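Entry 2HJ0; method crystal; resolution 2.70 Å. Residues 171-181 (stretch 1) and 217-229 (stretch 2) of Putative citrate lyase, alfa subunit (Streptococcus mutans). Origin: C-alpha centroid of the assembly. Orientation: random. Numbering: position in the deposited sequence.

Stretch 1 (171-181) SSDAYGNANGT
Stretch 2 217-229: PISIPQTDVDYIV

The two stretches, 36 or more residues apart wherever they touch, meet as a short antiparallel backbone pairing extended at both ends by asparagine amides and flanked by V225 and I228 side chains packed against the backbone of the 173–176 turn, burying 685 Å² in all. The register runs G176–Q222, N177–P221, A178–I220 and N179–S219, with CA–CA spacings of 4.1, 4.6, 5.2 and 4.8 Å. A178 (phi/psi -132/159) and I220 (-132/115) form a single antiparallel bridge: A178 N donates to I220 O (2.9 Å), and I220 N returns to A178 O (3.1 Å). A178 O also accepts S219 N (2.8 Å); the S219 psi of -30° (phi -90°) brings its N and I220 N to the same side, so both reach A178 O. I220 O further receives a CA-H contact from N177 CA (3.3 Å).

The CA-to-CB bond of N177 (chi1 m, chi2 -62°) points sideways, but the amide reaches across. N177 OD1 accepts Q222 N (3.1 Å), while N177 ND2 donates both to Q222 OE1 (2.8 Å) and, within its own stretch, to D173 OD2 (2.8 Å). D173 (chi1 p) holds the turn, its OD1 accepting Y175 N (2.8 Å) and N177 N (3.0 Å). At the other end N179 (chi1 p, chi2 60°) donates from ND2 to P217 O (2.9 Å), and its OD1 accepts T181 N (3.0 Å). P217 follows a cis peptide bond.

G176, at 116/-16, brings its backbone close to Q222 and V225; a CB would clash with V225 CB at 2.8 Å and jam against the preceding carbonyl. The CA-to-CB bonds of V225 (chi1 t) and I228 (m, p), the latter in strand 227–229, point toward stretch 1, with V225 CG2 3.4 Å from G176 O, I228 CD1 3.6 Å from G176 N and I228 CG2 4.1 Å from S172 OG. Q222 (p, t, chi3 60°) begins the 3-10 segment 222–224 and places Q222 NE2 at the edge of the Y175 ring, 3.5 Å from Y175 CD2.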

ATOM      1  N   SER A 171       2.960  -6.274 -16.698  1.00 13.76           N
ATOM      2  CA  SER A 171       3.008  -4.898 -17.209  1.00 13.45           C
ATOM      3  C   SER A 171       3.690  -3.983 -16.195  1.00 13.46           C
ATOM      4  O   SER A 171       3.611  -4.209 -14.989  1.00 13.62           O
ATOM      5  CB  SER A 171       1.599  -4.367 -17.546  1.00 13.57           C
ATOM      6  OG  SER A 171       0.742  -4.310 -16.421  1.00 13.84           O
ATOM      7  N   SER A 172       4.365  -2.953 -16.694  1.00 13.16           N
ATOM      8  CA  SER A 172       5.069  -2.013 -15.834  1.00 12.81           C
ATOM      9  C   SER A 172       5.607  -0.834 -16.642  1.00 13.33           C
ATOM     10  O   SER A 172       5.915  -0.987 -17.823  1.00 15.11           O
ATOM     11  CB  SER A 172       6.232  -2.733 -15.155  1.00 10.76           C
ATOM     12  OG  SER A 172       7.103  -1.814 -14.519  1.00 10.61           O
ATOM     13  N   ASP A 173       5.697   0.348 -16.039  1.00 12.98           N
ATOM     14  CA  ASP A 173       6.270   1.473 -16.772  1.00 13.47           C
ATOM     15  C   ASP A 173       7.760   1.453 -16.481  1.00 12.34           C
ATOM     16  O   ASP A 173       8.243   0.556 -15.794  1.00 10.50           O
ATOM     17  CB  ASP A 173       5.666   2.823 -16.356  1.00 15.14           C
ATOM     18  CG  ASP A 173       5.600   3.010 -14.853  1.00 17.46           C
ATOM     19  OD1 ASP A 173       6.567   2.614 -14.154  1.00 17.55           O
ATOM     20  OD2 ASP A 173       4.576   3.576 -14.382  1.00 18.04           O
ATOM     21  N   ALA A 174       8.484   2.434 -16.997  1.00 12.69           N
ATOM     22  CA  ALA A 174       9.917   2.486 -16.795  1.00 12.90           C
ATOM     23  C   ALA A 174      10.262   3.118 -15.469  1.00 13.16           C
ATOM     24  O   ALA A 174      11.362   3.627 -15.277  1.00 15.30           O
ATOM     25  CB  ALA A 174      10.582   3.249 -17.920  1.00 11.87           C
ATOM     26  N   TYR A 175       9.325   3.088 -14.540  1.00 12.26           N
ATOM     27  CA  TYR A 175       9.602   3.657 -13.237  1.00 11.56           C
ATOM     28  C   TYR A 175       9.207   2.701 -12.124  1.00 11.31           C
ATOM     29  O   TYR A 175       9.493   2.971 -10.958  1.00 11.60           O
ATOM     30  CB  TYR A 175       8.874   4.990 -13.079  1.00 11.10           C
ATOM     31  CG  TYR A 175       9.701   6.048 -12.383  1.00 11.26           C
ATOM     32  CD1 TYR A 175      11.003   6.332 -12.803  1.00  9.58           C
ATOM     33  CD2 TYR A 175       9.172   6.799 -11.343  1.00 11.64           C
ATOM     34  CE1 TYR A 175      11.748   7.343 -12.214  1.00  8.17           C
ATOM     35  CE2 TYR A 175       9.918   7.814 -10.745  1.00 11.95           C
ATOM     36  CZ  TYR A 175      11.205   8.081 -11.193  1.00 10.88           C
ATOM     37  OH  TYR A 175      11.929   9.113 -10.636  1.00 12.00           O
ATOM     38  N   GLY A 176       8.533   1.602 -12.484  1.00 10.49           N
ATOM     39  CA  GLY A 176       8.130   0.613 -11.491  1.00  9.82           C
ATOM     40  C   GLY A 176       6.655   0.325 -11.206  1.00 10.14           C
ATOM     41  O   GLY A 176       6.348  -0.683 -10.562  1.00  9.55           O
ATOM     42  N   ASN A 177       5.735   1.198 -11.620  1.00  9.48           N
ATOM     43  CA  ASN A 177       4.314   0.935 -11.389  1.00  8.65           C
ATOM     44  C   ASN A 177       3.949  -0.313 -12.213  1.00  8.70           C
ATOM     45  O   ASN A 177       4.021  -0.295 -13.444  1.00  8.60           O
ATOM     46  CB  ASN A 177       3.462   2.124 -11.834  1.00  9.38           C
ATOM     47  CG  ASN A 177       3.747   3.384 -11.034  1.00 10.91           C
ATOM     48  OD1 ASN A 177       3.538   3.428  -9.816  1.00 10.47           O
ATOM     49  ND2 ASN A 177       4.224   4.422 -11.719  1.00  9.07           N
ATOM     50  N   ALA A 178       3.559  -1.390 -11.534  1.00  8.15           N
ATOM     51  CA  ALA A 178       3.230  -2.645 -12.204  1.00  7.10           C
ATOM     52  C   ALA A 178       1.907  -3.257 -11.757  1.00  7.81           C
ATOM     53  O   ALA A 178       1.397  -2.957 -10.675  1.00  8.79           O
ATOM     54  CB  ALA A 178       4.357  -3.645 -11.962  1.00  6.11           C
ATOM     55  N   ASN A 179       1.338  -4.117 -12.590  1.00  6.84           N
ATOM     56  CA  ASN A 179       0.097  -4.779 -12.211  1.00  5.86           C
ATOM     57  C   ASN A 179       0.056  -6.131 -12.895  1.00  5.54           C
ATOM     58  O   ASN A 179       0.875  -6.405 -13.768  1.00  5.55           O
ATOM     59  CB  ASN A 179      -1.141  -3.915 -12.553  1.00  5.02           C
ATOM     60  CG  ASN A 179      -1.379  -3.760 -14.044  1.00  4.05           C
ATOM     61  OD1 ASN A 179      -1.578  -4.736 -14.756  1.00  2.96           O
ATOM     62  ND2 ASN A 179      -1.379  -2.516 -14.518  1.00  2.59           N
ATOM     63  N   GLY A 180      -0.868  -6.989 -12.483  1.00  5.89           N
ATOM     64  CA  GLY A 180      -0.937  -8.300 -13.090  1.00  8.00           C
ATOM     65  C   GLY A 180      -2.150  -8.520 -13.964  1.00  9.60           C
ATOM     66  O   GLY A 180      -2.466  -9.657 -14.309  1.00  9.94           O
ATOM     67  N   THR A 181      -2.820  -7.438 -14.338  1.00 11.16           N
ATOM     68  CA  THR A 181      -4.011  -7.543 -15.155  1.00 13.53           C
ATOM     69  C   THR A 181      -3.888  -6.889 -16.518  1.00 14.90           C
ATOM     70  O   THR A 181      -4.880  -6.711 -17.213  1.00 17.53           O
ATOM     71  CB  THR A 181      -5.200  -6.923 -14.433  1.00 14.79           C
ATOM     72  OG1 THR A 181      -4.879  -5.564 -14.098  1.00 15.89           O
ATOM     73  CG2 THR A 181      -5.523  -7.717 -13.161  1.00 13.80           C
ATOM     74  N   PRO A 217      -4.026  -0.081 -13.557  1.00  6.87           N
ATOM     75  CA  PRO A 217      -3.977   0.008 -12.093  1.00  6.86           C
ATOM     76  C   PRO A 217      -2.552  -0.207 -11.592  1.00  7.25           C
ATOM     77  O   PRO A 217      -1.674  -0.603 -12.362  1.00  6.49           O
ATOM     78  CB  PRO A 217      -4.883  -1.133 -11.633  1.00  8.12           C
ATOM     79  CG  PRO A 217      -5.722  -1.437 -12.803  1.00  8.18           C
ATOM     80  CD  PRO A 217      -4.820  -1.238 -13.978  1.00  6.05           C
ATOM     81  N   ILE A 218      -2.338   0.016 -10.299  1.00  7.31           N
ATOM     82  CA  ILE A 218      -1.019  -0.145  -9.703  1.00  6.35           C
ATOM     83  C   ILE A 218      -1.027  -1.138  -8.546  1.00  6.55           C
ATOM     84  O   ILE A 218      -1.545  -0.840  -7.480  1.00  7.50           O
ATOM     85  CB  ILE A 218      -0.520   1.196  -9.204  1.00  5.03           C
ATOM     86  CG1 ILE A 218      -0.531   2.198 -10.364  1.00  6.46           C
ATOM     87  CG2 ILE A 218       0.842   1.028  -8.587  1.00  6.21           C
ATOM     88  CD1 ILE A 218      -0.176   3.636  -9.971  1.00  7.00           C
ATOM     89  N   SER A 219      -0.478  -2.327  -8.755  1.00  7.75           N
ATOM     90  CA  SER A 219      -0.425  -3.312  -7.673  1.00  8.87           C
ATOM     91  C   SER A 219       0.881  -3.140  -6.888  1.00  8.57           C
ATOM     92  O   SER A 219       0.949  -3.405  -5.689  1.00  9.78           O
ATOM     93  CB  SER A 219      -0.535  -4.723  -8.245  1.00  9.08           C
ATOM     94  OG  SER A 219      -1.751  -4.869  -8.955  1.00  7.22           O
ATOM     95  N   ILE A 220       1.913  -2.689  -7.592  1.00  8.34           N
ATOM     96  CA  ILE A 220       3.217  -2.438  -7.001  1.00  6.48           C
ATOM     97  C   ILE A 220       3.617  -1.043  -7.489  1.00  6.91           C
ATOM     98  O   ILE A 220       3.795  -0.814  -8.686  1.00  6.16           O
ATOM     99  CB  ILE A 220       4.207  -3.501  -7.443  1.00  3.11           C
ATOM    100  CG1 ILE A 220       3.764  -4.846  -6.875  1.00  1.00           C
ATOM    101  CG2 ILE A 220       5.595  -3.126  -7.009  1.00  1.00           C
ATOM    102  CD1 ILE A 220       4.572  -6.018  -7.299  1.00  1.00           C
ATOM    103  N   PRO A 221       3.734  -0.086  -6.550  1.00  7.91           N
ATOM    104  CA  PRO A 221       4.096   1.307  -6.833  1.00  8.01           C
ATOM    105  C   PRO A 221       5.574   1.514  -7.149  1.00  9.60           C
ATOM    106  O   PRO A 221       6.439   0.731  -6.732  1.00 10.76           O
ATOM    107  CB  PRO A 221       3.673   2.023  -5.560  1.00  6.68           C
ATOM    108  CG  PRO A 221       4.058   1.022  -4.510  1.00  6.54           C
ATOM    109  CD  PRO A 221       3.589  -0.298  -5.091  1.00  7.53           C
ATOM    110  N   GLN A 222       5.852   2.585  -7.885  1.00  9.30           N
ATOM    111  CA  GLN A 222       7.217   2.928  -8.271  1.00 10.10           C
ATOM    112  C   GLN A 222       8.082   3.120  -7.019  1.00  9.93           C
ATOM    113  O   GLN A 222       9.298   2.910  -7.061  1.00  9.09           O
ATOM    114  CB  GLN A 222       7.209   4.214  -9.119  1.00 10.48           C
ATOM    115  CG  GLN A 222       6.533   5.406  -8.408  1.00 10.42           C
ATOM    116  CD  GLN A 222       6.204   6.575  -9.317  1.00  9.11           C
ATOM    117  OE1 GLN A 222       5.449   6.424 -10.264  1.00  9.78           O
ATOM    118  NE2 GLN A 222       6.758   7.748  -9.019  1.00  8.03           N
ATOM    119  N   THR A 223       7.443   3.490  -5.907  1.00  8.87           N
ATOM    120  CA  THR A 223       8.150   3.719  -4.653  1.00  9.08           C
ATOM    121  C   THR A 223       8.683   2.462  -3.991  1.00  9.66           C
ATOM    122  O   THR A 223       9.407   2.542  -2.996  1.00 10.48           O
ATOM    123  CB  THR A 223       7.267   4.447  -3.633  1.00  9.94           C
ATOM    124  OG1 THR A 223       5.987   3.810  -3.576  1.00  9.79           O
ATOM    125  CG2 THR A 223       7.106   5.906  -4.010  1.00  9.10           C
ATOM    126  N   ASP A 224       8.334   1.300  -4.532  1.00  9.63           N
ATOM    127  CA  ASP A 224       8.830   0.042  -3.979  1.00  9.76           C
ATOM    128  C   ASP A 224       9.785  -0.636  -4.949  1.00 10.36           C
ATOM    129  O   ASP A 224      10.370  -1.657  -4.618  1.00 11.53           O
ATOM    130  CB  ASP A 224       7.677  -0.925  -3.697  1.00  8.73           C
ATOM    131  CG  ASP A 224       6.851  -0.524  -2.491  1.00 10.39           C
ATOM    132  OD1 ASP A 224       7.292   0.371  -1.727  1.00 11.66           O
ATOM    133  OD2 ASP A 224       5.755  -1.119  -2.294  1.00  9.43           O
ATOM    134  N   VAL A 225       9.952  -0.062  -6.134  1.00  9.76           N
ATOM    135  CA  VAL A 225      10.787  -0.681  -7.150  1.00  9.17           C
ATOM    136  C   VAL A 225      12.118   0.024  -7.375  1.00  9.42           C
ATOM    137  O   VAL A 225      12.189   1.242  -7.340  1.00 10.72           O
ATOM    138  CB  VAL A 225       9.992  -0.755  -8.475  1.00  7.97           C
ATOM    139  CG1 VAL A 225      10.794  -1.448  -9.545  1.00  7.91           C
ATOM    140  CG2 VAL A 225       8.667  -1.479  -8.224  1.00  5.08           C
ATOM    141  N   ASP A 226      13.181  -0.738  -7.604  1.00  9.05           N
ATOM    142  CA  ASP A 226      14.474  -0.123  -7.833  1.00  9.82           C
ATOM    143  C   ASP A 226      14.859  -0.174  -9.297  1.00  9.32           C
ATOM    144  O   ASP A 226      15.342   0.809  -9.856  1.00  9.27           O
ATOM    145  CB  ASP A 226      15.555  -0.805  -6.977  1.00 11.29           C
ATOM    146  CG  ASP A 226      15.337  -0.587  -5.488  1.00 13.08           C
ATOM    147  OD1 ASP A 226      15.652   0.516  -4.984  1.00 13.98           O
ATOM    148  OD2 ASP A 226      14.831  -1.518  -4.825  1.00 13.92           O
ATOM    149  N   TYR A 227      14.627  -1.318  -9.924  1.00  9.17           N
ATOM    150  CA  TYR A 227      14.995  -1.489 -11.324  1.00  9.96           C
ATOM    151  C   TYR A 227      13.938  -2.244 -12.116  1.00  9.68           C
ATOM    152  O   TYR A 227      13.199  -3.075 -11.571  1.00  9.53           O
ATOM    153  CB  TYR A 227      16.329  -2.238 -11.411  1.00  9.06           C
ATOM    154  CG  TYR A 227      17.497  -1.491 -10.812  1.00  9.75           C
ATOM    155  CD1 TYR A 227      17.964  -0.320 -11.396  1.00 11.36           C
ATOM    156  CD2 TYR A 227      18.152  -1.961  -9.674  1.00 11.67           C
ATOM    157  CE1 TYR A 227      19.064   0.370 -10.867  1.00 12.06           C
ATOM    158  CE2 TYR A 227      19.261  -1.274  -9.132  1.00 12.87           C
ATOM    159  CZ  TYR A 227      19.707  -0.109  -9.744  1.00 12.49           C
ATOM    160  OH  TYR A 227      20.795   0.572  -9.258  1.00 13.51           O
ATOM    161  N   ILE A 228      13.866  -1.935 -13.404  1.00  8.72           N
ATOM    162  CA  ILE A 228      12.923  -2.591 -14.283  1.00  8.76           C
ATOM    163  C   ILE A 228      13.684  -3.152 -15.465  1.00 10.34           C
ATOM    164  O   ILE A 228      14.505  -2.466 -16.067  1.00 10.84           O
ATOM    165  CB  ILE A 228      11.857  -1.635 -14.819  1.00  8.08           C
ATOM    166  CG1 ILE A 228      11.051  -1.038 -13.668  1.00  8.57           C
ATOM    167  CG2 ILE A 228      10.936  -2.382 -15.751  1.00  7.31           C
ATOM    168  CD1 ILE A 228      11.730   0.110 -12.963  1.00  9.03           C
ATOM    169  N   VAL A 229      13.431  -4.413 -15.777  1.00 10.35           N
ATOM    170  CA  VAL A 229      14.091  -5.040 -16.898  1.00 11.58           C
ATOM    171  C   VAL A 229      13.036  -5.648 -17.795  1.00 12.13           C
ATOM    172  O   VAL A 229      12.119  -6.323 -17.329  1.00 14.75           O
ATOM    173  CB  VAL A 229      15.067  -6.133 -16.435  1.00 12.14           C
ATOM    174  CG1 VAL A 229      14.362  -7.067 -15.486  1.00 14.93           C
ATOM    175  CG2 VAL A 229      15.595  -6.904 -17.634  1.00 11.58           C
TER